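Local coordinates for protein EccE5 (Mycobacterium xenopi RIVM700367, PDB 7B9F) that is probably a component of the membrane-embedded ESX-5 type VII secretion system of mycobacteria, which exports proteins across the cell envelope, at residues V115-V120 against W239-L244; D161-G166 against H197-L202; G106-Q111 against S247-M252. All blocks are in the same frame, centred on the assembly; numbering follows the deposited sequence.

The three contacts belong to one antiparallel sheet and the helix 246-257 packed against it. Contacts 1 and 2 are neighbours in the sheet, with centres about 9 Å apart, because strands 113-119 and 196-204 lie side by side; the V118 side chain packs on the W199 ring. Contact 3 has its centre about 13 Å from that of contact 1. Strand 105-109 borders strand 113-119, and helix 246-257 directly follows strand 241-243. A salt bridge from R242 to E248 also joins contacts 1 and 3. Contacts 2 and 3, about 14 Å apart between centres, meet where W199 packs on M252.

Contact 1 of 3, residues V115-V120 against W239-L244; sequences VAVVTV and WTARPL
V117 and P243, V118 and R242, and T119 and A241 pair across two antiparallel strands whose segment axes make an angle of 155° and approach to 4.9 Å. The V118-R242 pair is the hydrogen-bonded one: V118 N donates to R242 O at 3.3 Å, and the return bond from R242 N to V118 O is weak. L244 N donates to A116 O at 3.1 Å. At the far end T240 O accepts V120 N at 3.2 Å and also a weak bond from the hydroxyl OG1 of T119. T119 OG1 is anti to the backbone N (chi1 -171°), which places it near this carbonyl and beside W239 CB.

L244 reaches over the neighbouring strand. Its CG touches A116 CB at 3.7 Å, and its CD2 lies at 3.7 Å from V118 CB. V118 and R242 project from the same face as neighbours, with V118 CG1 at 3.7 Å from R242 CG. On the face of V117, T119 and A241, V117 CG1 packs more loosely on A241 CB. The R242 guanidinium continues to E248, where NH1 forms a salt bridge.

P243 sits at a non-hydrogen-bonded position, so its lack of an N-H costs the pairing nothing; its neighbours supply R242 O and L244 N. The aliphatic part of R242 packs on V118 while its charge is met by E248, so one residue serves both the strand pair and the following helix.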
loop_
_atom_site.group_PDB
_atom_site.type_symbol
_atom_site.label_atom_id
_atom_site.label_comp_id
_atom_site.label_asym_id
_atom_site.label_seq_id
_atom_site.Cartn_x
_atom_site.Cartn_y
_atom_site.Cartn_z
ATOM N N VAL A 115 -16.969 15.157 34.133
ATOM C CA VAL A 115 -16.580 14.207 35.170
ATOM C C VAL A 115 -15.685 14.921 36.167
ATOM O O VAL A 115 -14.762 15.641 35.782
ATOM C CB VAL A 115 -15.842 12.982 34.588
ATOM C CG1 VAL A 115 -15.354 12.064 35.690
ATOM C CG2 VAL A 115 -16.732 12.215 33.669
ATOM N N ALA A 116 -15.926 14.686 37.455
ATOM C CA ALA A 116 -15.165 15.328 38.513
ATOM C C ALA A 116 -14.340 14.306 39.278
ATOM O O ALA A 116 -14.742 13.151 39.439
ATOM C CB ALA A 116 -16.082 16.073 39.478
ATOM N N VAL A 117 -13.166 14.744 39.729
ATOM C CA VAL A 117 -12.277 13.963 40.583
ATOM C C VAL A 117 -12.017 14.771 41.841
ATOM O O VAL A 117 -11.507 15.895 41.764
ATOM C CB VAL A 117 -10.948 13.645 39.888
ATOM C CG1 VAL A 117 -10.029 12.910 40.834
ATOM C CG2 VAL A 117 -11.183 12.860 38.633
ATOM N N VAL A 118 -12.334 14.205 42.984
ATOM C CA VAL A 118 -12.108 14.889 44.249
ATOM C C VAL A 118 -10.701 14.565 44.725
ATOM O O VAL A 118 -10.159 13.494 44.438
ATOM C CB VAL A 118 -13.183 14.480 45.278
ATOM C CG1 VAL A 118 -13.132 12.993 45.554
ATOM C CG2 VAL A 118 -13.087 15.289 46.564
ATOM N N THR A 119 -10.075 15.510 45.418
ATOM C CA THR A 119 -8.770 15.256 46.004
ATOM C C THR A 119 -8.661 16.004 47.321
ATOM O O THR A 119 -9.327 17.021 47.526
ATOM C CB THR A 119 -7.641 15.647 45.044
ATOM O OG1 THR A 119 -6.391 15.187 45.566
ATOM C CG2 THR A 119 -7.587 17.137 44.835
ATOM N N VAL A 120 -7.853 15.468 48.226
ATOM C CA VAL A 120 -7.689 16.060 49.544
ATOM C C VAL A 120 -6.426 16.913 49.586
ATOM O O VAL A 120 -5.329 16.414 49.828
ATOM C CB VAL A 120 -7.665 14.976 50.631
ATOM C CG1 VAL A 120 -7.559 15.602 52.013
ATOM C CG2 VAL A 120 -8.912 14.123 50.535
ATOM N N TRP A 239 -2.100 13.287 49.282
ATOM C CA TRP A 239 -3.439 13.529 48.776
ATOM C C TRP A 239 -4.001 12.262 48.144
ATOM O O TRP A 239 -3.339 11.611 47.332
ATOM C CB TRP A 239 -3.414 14.723 47.824
ATOM C CG TRP A 239 -2.326 14.707 46.822
ATOM C CD1 TRP A 239 -2.140 13.820 45.819
ATOM C CD2 TRP A 239 -1.204 15.585 46.793
ATOM N NE1 TRP A 239 -0.998 14.115 45.125
ATOM C CE2 TRP A 239 -0.400 15.197 45.709
ATOM C CE3 TRP A 239 -0.812 16.677 47.566
ATOM C CZ2 TRP A 239 0.773 15.860 45.378
ATOM C CZ3 TRP A 239 0.351 17.335 47.238
ATOM C CH2 TRP A 239 1.132 16.925 46.153
ATOM N N THR A 240 -5.183 11.870 48.594
ATOM C CA THR A 240 -5.921 10.777 47.994
ATOM C C THR A 240 -6.900 11.336 46.975
ATOM O O THR A 240 -7.426 12.439 47.135
ATOM C CB THR A 240 -6.675 9.992 49.059
ATOM O OG1 THR A 240 -7.729 10.803 49.583
ATOM C CG2 THR A 240 -5.738 9.633 50.189
ATOM N N ALA A 241 -7.148 10.565 45.925
ATOM C CA ALA A 241 -8.036 11.003 44.864
ATOM C C ALA A 241 -8.902 9.839 44.421
ATOM O O ALA A 241 -8.459 8.690 44.406
ATOM C CB ALA A 241 -7.258 11.562 43.673
ATOM N N ARG A 242 -10.143 10.147 44.062
ATOM C CA ARG A 242 -11.081 9.129 43.620
ATOM C C ARG A 242 -12.118 9.780 42.724
ATOM O O ARG A 242 -12.451 10.953 42.921
ATOM C CB ARG A 242 -11.750 8.446 44.816
ATOM C CG ARG A 242 -12.407 9.407 45.771
ATOM C CD ARG A 242 -13.153 8.671 46.853
ATOM N NE ARG A 242 -14.457 8.223 46.388
ATOM C CZ ARG A 242 -15.559 8.960 46.433
ATOM N NH1 ARG A 242 -16.703 8.464 45.988
ATOM N NH2 ARG A 242 -15.515 10.195 46.908
ATOM N N PRO A 243 -12.622 9.067 41.724
ATOM C CA PRO A 243 -13.670 9.631 40.876
ATOM C C PRO A 243 -14.990 9.765 41.615
ATOM O O PRO A 243 -15.299 9.006 42.535
ATOM C CB PRO A 243 -13.770 8.625 39.728
ATOM C CG PRO A 243 -13.361 7.354 40.331
ATOM C CD PRO A 243 -12.294 7.689 41.330
ATOM N N LEU A 244 -15.768 10.755 41.197
ATOM C CA LEU A 244 -17.008 11.090 41.880
ATOM C C LEU A 244 -18.115 10.110 41.511
ATOM O O LEU A 244 -18.304 9.775 40.341
ATOM C CB LEU A 244 -17.431 12.509 41.504
ATOM C CG LEU A 244 -17.007 13.788 42.244
ATOM C CD1 LEU A 244 -17.731 14.025 43.536
ATOM C CD2 LEU A 244 -15.549 13.772 42.529
#

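Contact 2 of 3, residues D161-G166 against H197-L202; sequences DIVSVG and HTWLVL
D161 pairs with V201, V163 with W199 and V165 with H197 as hydrogen-bonded pairs of two antiparallel strands, with segment axes 4.7 Å apart at closest approach and 162° between their directions. I162-L200 and S164-T198 are the non-hydrogen-bonded pairs. The V163-W199 pair has bonds in both directions, V163 N to W199 O and W199 N to V163 O, each 2.7 Å long. D161 N donates to V201 O at 3.2 Å. Only the last bond, from H197 N to V165 O, is weak.

The face bearing V163, V165 and W199 is built round the indole. V163 CG1 comes to the ring edge, near its plane, at 4.0 Å from W199 CE3. V165 CG1 approaches obliquely, 3.8 Å from W199 CZ3; its position between the backbone N and the carbonyl carbon (chi1 65°) carries it to the ring. H197 CB lies above one face of the indole, toward the rim. On the same side of the sheet V201 CG2 touches D161 CB at 3.6 Å. On the opposite face of the sheet, I162 CG1 meets L200 CD1 at 3.6 Å.

Both strands are interior members of the sheet. Strand 159-166 also pairs with strand 310-319, where S164 OG hydrogen-bonds to V312 O and D161 OD1 forms a salt bridge with R315; D161 OD2 bridges to R203. Strand 196-204 has strand 113-119 as its other neighbour. Helix 246-257 covers the W199 side through M252, T255 and V256, while L202 faces helix 219-234.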
loop_
_atom_site.group_PDB
_atom_site.type_symbol
_atom_site.label_atom_id
_atom_site.label_comp_id
_atom_site.label_asym_id
_atom_site.label_seq_id
_atom_site.Cartn_x
_atom_site.Cartn_y
_atom_site.Cartn_z
ATOM N N ASP A 161 -10.317 21.757 34.771
ATOM C CA ASP A 161 -10.582 22.855 35.686
ATOM C C ASP A 161 -10.244 22.428 37.104
ATOM O O ASP A 161 -10.850 21.494 37.634
ATOM C CB ASP A 161 -12.034 23.315 35.604
ATOM C CG ASP A 161 -12.370 23.948 34.274
ATOM O OD1 ASP A 161 -11.435 24.356 33.563
ATOM O OD2 ASP A 161 -13.569 24.041 33.940
ATOM N N ILE A 162 -9.279 23.109 37.711
ATOM C CA ILE A 162 -9.062 22.971 39.142
ATOM C C ILE A 162 -10.117 23.810 39.841
ATOM O O ILE A 162 -10.221 25.013 39.595
ATOM C CB ILE A 162 -7.656 23.429 39.546
ATOM C CG1 ILE A 162 -6.557 22.547 38.950
ATOM C CG2 ILE A 162 -7.531 23.439 41.051
ATOM C CD1 ILE A 162 -6.039 23.001 37.607
ATOM N N VAL A 163 -10.918 23.189 40.696
ATOM C CA VAL A 163 -11.960 23.897 41.431
ATOM C C VAL A 163 -11.716 23.708 42.915
ATOM O O VAL A 163 -11.590 22.573 43.387
ATOM C CB VAL A 163 -13.367 23.408 41.052
ATOM C CG1 VAL A 163 -14.405 24.177 41.831
ATOM C CG2 VAL A 163 -13.601 23.580 39.571
ATOM N N SER A 164 -11.649 24.813 43.647
ATOM C CA SER A 164 -11.502 24.779 45.094
ATOM C C SER A 164 -12.437 25.810 45.698
ATOM O O SER A 164 -12.559 26.918 45.171
ATOM C CB SER A 164 -10.061 25.059 45.510
ATOM O OG SER A 164 -9.525 26.124 44.751
ATOM N N VAL A 165 -13.087 25.455 46.801
ATOM C CA VAL A 165 -14.112 26.298 47.395
ATOM C C VAL A 165 -13.796 26.461 48.876
ATOM O O VAL A 165 -13.129 25.616 49.478
ATOM C CB VAL A 165 -15.520 25.697 47.161
ATOM C CG1 VAL A 165 -15.677 24.377 47.889
ATOM C CG2 VAL A 165 -16.636 26.681 47.503
ATOM N N GLY A 166 -14.245 27.575 49.459
ATOM C CA GLY A 166 -13.957 27.873 50.849
ATOM C C GLY A 166 -15.147 28.491 51.551
ATOM O O GLY A 166 -16.153 28.836 50.931
ATOM N N HIS A 197 -12.860 22.215 50.079
ATOM C CA HIS A 197 -12.958 21.088 49.169
ATOM C C HIS A 197 -12.271 21.429 47.860
ATOM O O HIS A 197 -12.265 22.582 47.426
ATOM C CB HIS A 197 -14.409 20.723 48.905
ATOM C CG HIS A 197 -15.183 20.390 50.139
ATOM N ND1 HIS A 197 -16.510 20.718 50.296
ATOM C CD2 HIS A 197 -14.821 19.732 51.265
ATOM C CE1 HIS A 197 -16.931 20.289 51.473
ATOM N NE2 HIS A 197 -15.925 19.686 52.080
ATOM N N THR A 198 -11.708 20.411 47.220
ATOM C CA THR A 198 -10.982 20.608 45.980
ATOM C C THR A 198 -11.388 19.526 44.997
ATOM O O THR A 198 -11.405 18.344 45.346
ATOM C CB THR A 198 -9.474 20.566 46.222
ATOM O OG1 THR A 198 -9.095 21.687 47.025
ATOM C CG2 THR A 198 -8.718 20.638 44.914
ATOM N N TRP A 199 -11.718 19.926 43.773
ATOM C CA TRP A 199 -12.058 18.973 42.732
ATOM C C TRP A 199 -11.362 19.321 41.427
ATOM O O TRP A 199 -11.130 20.490 41.114
ATOM C CB TRP A 199 -13.562 18.904 42.473
ATOM C CG TRP A 199 -14.396 18.692 43.675
ATOM C CD1 TRP A 199 -14.678 17.505 44.269
ATOM C CD2 TRP A 199 -15.127 19.683 44.390
ATOM N NE1 TRP A 199 -15.508 17.697 45.342
ATOM C CE2 TRP A 199 -15.802 19.029 45.435
ATOM C CE3 TRP A 199 -15.261 21.065 44.263
ATOM C CZ2 TRP A 199 -16.601 19.706 46.342
ATOM C CZ3 TRP A 199 -16.049 21.735 45.163
ATOM C CH2 TRP A 199 -16.710 21.058 46.191
ATOM N N LEU A 200 -11.033 18.279 40.677
ATOM C CA LEU A 200 -10.636 18.378 39.282
ATOM C C LEU A 200 -11.799 17.895 38.434
ATOM O O LEU A 200 -12.244 16.756 38.596
ATOM C CB LEU A 200 -9.410 17.509 39.005
ATOM C CG LEU A 200 -7.983 17.970 39.287
ATOM C CD1 LEU A 200 -7.658 19.153 38.405
ATOM C CD2 LEU A 200 -7.747 18.295 40.752
ATOM N N VAL A 201 -12.286 18.733 37.526
ATOM C CA VAL A 201 -13.403 18.357 36.669
ATOM C C VAL A 201 -12.904 18.242 35.237
ATOM O O VAL A 201 -12.039 19.010 34.804
ATOM C CB VAL A 201 -14.598 19.320 36.795
ATOM C CG1 VAL A 201 -14.988 19.463 38.251
ATOM C CG2 VAL A 201 -14.329 20.662 36.181
ATOM N N LEU A 202 -13.401 17.236 34.531
ATOM C CA LEU A 202 -12.856 16.806 33.254
ATOM C C LEU A 202 -13.878 17.094 32.166
ATOM O O LEU A 202 -15.059 16.785 32.336
ATOM C CB LEU A 202 -12.567 15.308 33.297
ATOM C CG LEU A 202 -11.491 14.801 34.260
ATOM C CD1 LEU A 202 -11.445 13.297 34.256
ATOM C CD2 LEU A 202 -10.148 15.365 33.997
#

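Contact 3 of 3, residues G106-Q111 against S247-M252; sequences GIREYQ and SEIDDM
The R108 and I249 side chains run antiparallel past one another, and the isoleucine methyl CG2 comes over one face of the arginine guanidinium. This methyl sits 3.6 Å above the guanidinium plane, offset toward the rim, and 3.7 Å from R108 NE. It also touches R108 CD at 3.8 Å, so both the flat group and the end of the aliphatic chain rest on it. CG2, anti to the backbone N, is the branch that meets the arginine.

D250, the next residue on the helix, approaches R108 at the guanidinium edge. R108 NH2 donates to D250 OD1 at 2.9 Å in a salt bridge. The bond is bent, with an N-H...O angle of 131°. The donor meets OD1 nearly in line with its C-O bond, and OD1 is tilted 18° out of the guanidinium plane. The two flat groups are turned 45° against each other. The arginine chain bends at chi3, which brings NE to the I249 side.

The other branch of I249 reaches the backbone of the strand: CD1 lies 3.7 Å from G106 O. G106 has no side chain, and CD1 packs directly on its backbone.

I249 thus packs between helix 246-257 and strand 105-109, one branch on R108 and the other on G106. G106 is hydrogen-bonded to L244, just ahead of the helix, and R108 to L114 at the start of strand 113-119. I107 points away from the helix and packs on Q113 and V115 of that strand.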
loop_
_atom_site.group_PDB
_atom_site.type_symbol
_atom_site.label_atom_id
_atom_site.label_comp_id
_atom_site.label_asym_id
_atom_site.label_seq_id
_atom_site.Cartn_x
_atom_site.Cartn_y
_atom_site.Cartn_z
ATOM N N GLY A 106 -18.678 8.557 37.915
ATOM C CA GLY A 106 -19.906 9.241 37.554
ATOM C C GLY A 106 -19.706 10.095 36.321
ATOM O O GLY A 106 -18.712 10.817 36.204
ATOM N N ILE A 107 -20.654 10.016 35.396
ATOM C CA ILE A 107 -20.619 10.779 34.158
ATOM C C ILE A 107 -21.885 11.619 34.104
ATOM O O ILE A 107 -22.969 11.134 34.441
ATOM C CB ILE A 107 -20.556 9.866 32.919
ATOM C CG1 ILE A 107 -19.644 8.661 33.144
ATOM C CG2 ILE A 107 -20.088 10.654 31.716
ATOM C CD1 ILE A 107 -18.197 8.968 33.228
ATOM N N ARG A 108 -21.757 12.873 33.698
ATOM C CA ARG A 108 -22.917 13.653 33.302
ATOM C C ARG A 108 -22.729 14.110 31.868
ATOM O O ARG A 108 -21.622 14.456 31.453
ATOM C CB ARG A 108 -23.157 14.855 34.209
ATOM C CG ARG A 108 -23.451 14.485 35.643
ATOM C CD ARG A 108 -24.121 15.628 36.373
ATOM N NE ARG A 108 -23.401 16.879 36.197
ATOM C CZ ARG A 108 -23.588 17.954 36.952
ATOM N NH1 ARG A 108 -22.892 19.059 36.719
ATOM N NH2 ARG A 108 -24.467 17.921 37.942
ATOM N N GLU A 109 -23.818 14.109 31.113
ATOM C CA GLU A 109 -23.733 14.355 29.687
ATOM C C GLU A 109 -24.760 15.400 29.295
ATOM O O GLU A 109 -25.936 15.292 29.646
ATOM C CB GLU A 109 -23.955 13.057 28.902
ATOM C CG GLU A 109 -23.659 13.132 27.412
ATOM C CD GLU A 109 -24.808 13.679 26.594
ATOM O OE1 GLU A 109 -25.970 13.505 27.016
ATOM O OE2 GLU A 109 -24.548 14.269 25.525
ATOM N N TYR A 110 -24.299 16.412 28.575
ATOM C CA TYR A 110 -25.172 17.395 27.952
ATOM C C TYR A 110 -24.469 17.867 26.692
ATOM O O TYR A 110 -23.706 18.834 26.745
ATOM C CB TYR A 110 -25.430 18.544 28.924
ATOM C CG TYR A 110 -26.354 19.627 28.436
ATOM C CD1 TYR A 110 -27.724 19.433 28.392
ATOM C CD2 TYR A 110 -25.852 20.855 28.032
ATOM C CE1 TYR A 110 -28.568 20.433 27.958
ATOM C CE2 TYR A 110 -26.682 21.855 27.592
ATOM C CZ TYR A 110 -28.038 21.642 27.557
ATOM O OH TYR A 110 -28.869 22.643 27.116
ATOM N N GLN A 111 -24.728 17.185 25.567
ATOM C CA GLN A 111 -23.939 17.257 24.319
ATOM C C GLN A 111 -22.417 17.271 24.565
ATOM O O GLN A 111 -21.651 17.892 23.827
ATOM C CB GLN A 111 -24.399 18.421 23.422
ATOM C CG GLN A 111 -24.126 19.856 23.859
ATOM C CD GLN A 111 -24.090 20.815 22.691
ATOM O OE1 GLN A 111 -24.597 20.515 21.612
ATOM N NE2 GLN A 111 -23.486 21.978 22.899
ATOM N N SER A 247 -24.280 10.678 42.487
ATOM C CA SER A 247 -25.012 11.473 43.471
ATOM C C SER A 247 -24.134 12.564 44.069
ATOM O O SER A 247 -24.562 13.717 44.228
ATOM C CB SER A 247 -25.550 10.566 44.573
ATOM O OG SER A 247 -24.523 9.747 45.103
ATOM N N GLU A 248 -22.896 12.224 44.403
ATOM C CA GLU A 248 -22.019 13.226 44.978
ATOM C C GLU A 248 -21.495 14.214 43.942
ATOM O O GLU A 248 -20.944 15.243 44.330
ATOM C CB GLU A 248 -20.912 12.532 45.769
ATOM C CG GLU A 248 -19.970 11.694 44.968
ATOM C CD GLU A 248 -18.942 10.987 45.828
ATOM O OE1 GLU A 248 -18.988 11.141 47.066
ATOM O OE2 GLU A 248 -18.076 10.288 45.264
ATOM N N ILE A 249 -21.709 13.974 42.645
ATOM C CA ILE A 249 -21.530 15.047 41.665
ATOM C C ILE A 249 -22.525 16.174 41.920
ATOM O O ILE A 249 -22.160 17.355 41.941
ATOM C CB ILE A 249 -21.659 14.511 40.229
ATOM C CG1 ILE A 249 -20.550 13.519 39.917
ATOM C CG2 ILE A 249 -21.613 15.647 39.231
ATOM C CD1 ILE A 249 -20.644 12.937 38.528
ATOM N N ASP A 250 -23.800 15.831 42.109
ATOM C CA ASP A 250 -24.783 16.866 42.412
ATOM C C ASP A 250 -24.578 17.440 43.806
ATOM O O ASP A 250 -24.881 18.615 44.039
ATOM C CB ASP A 250 -26.199 16.320 42.246
ATOM C CG ASP A 250 -26.496 15.918 40.820
ATOM O OD1 ASP A 250 -25.679 16.247 39.935
ATOM O OD2 ASP A 250 -27.540 15.278 40.583
ATOM N N ASP A 251 -24.049 16.639 44.733
ATOM C CA ASP A 251 -23.630 17.198 46.018
ATOM C C ASP A 251 -22.532 18.241 45.832
ATOM O O ASP A 251 -22.543 19.293 46.487
ATOM C CB ASP A 251 -23.149 16.094 46.955
ATOM C CG ASP A 251 -24.182 15.007 47.160
ATOM O OD1 ASP A 251 -25.342 15.203 46.745
ATOM O OD2 ASP A 251 -23.833 13.958 47.740
ATOM N N MET A 252 -21.570 17.956 44.952
ATOM C CA MET A 252 -20.515 18.910 44.630
ATOM C C MET A 252 -21.097 20.174 44.017
ATOM O O MET A 252 -20.660 21.284 44.329
ATOM C CB MET A 252 -19.495 18.245 43.692
ATOM C CG MET A 252 -18.453 19.135 42.976
ATOM S SD MET A 252 -18.934 20.167 41.565
ATOM C CE MET A 252 -19.085 18.952 40.261
#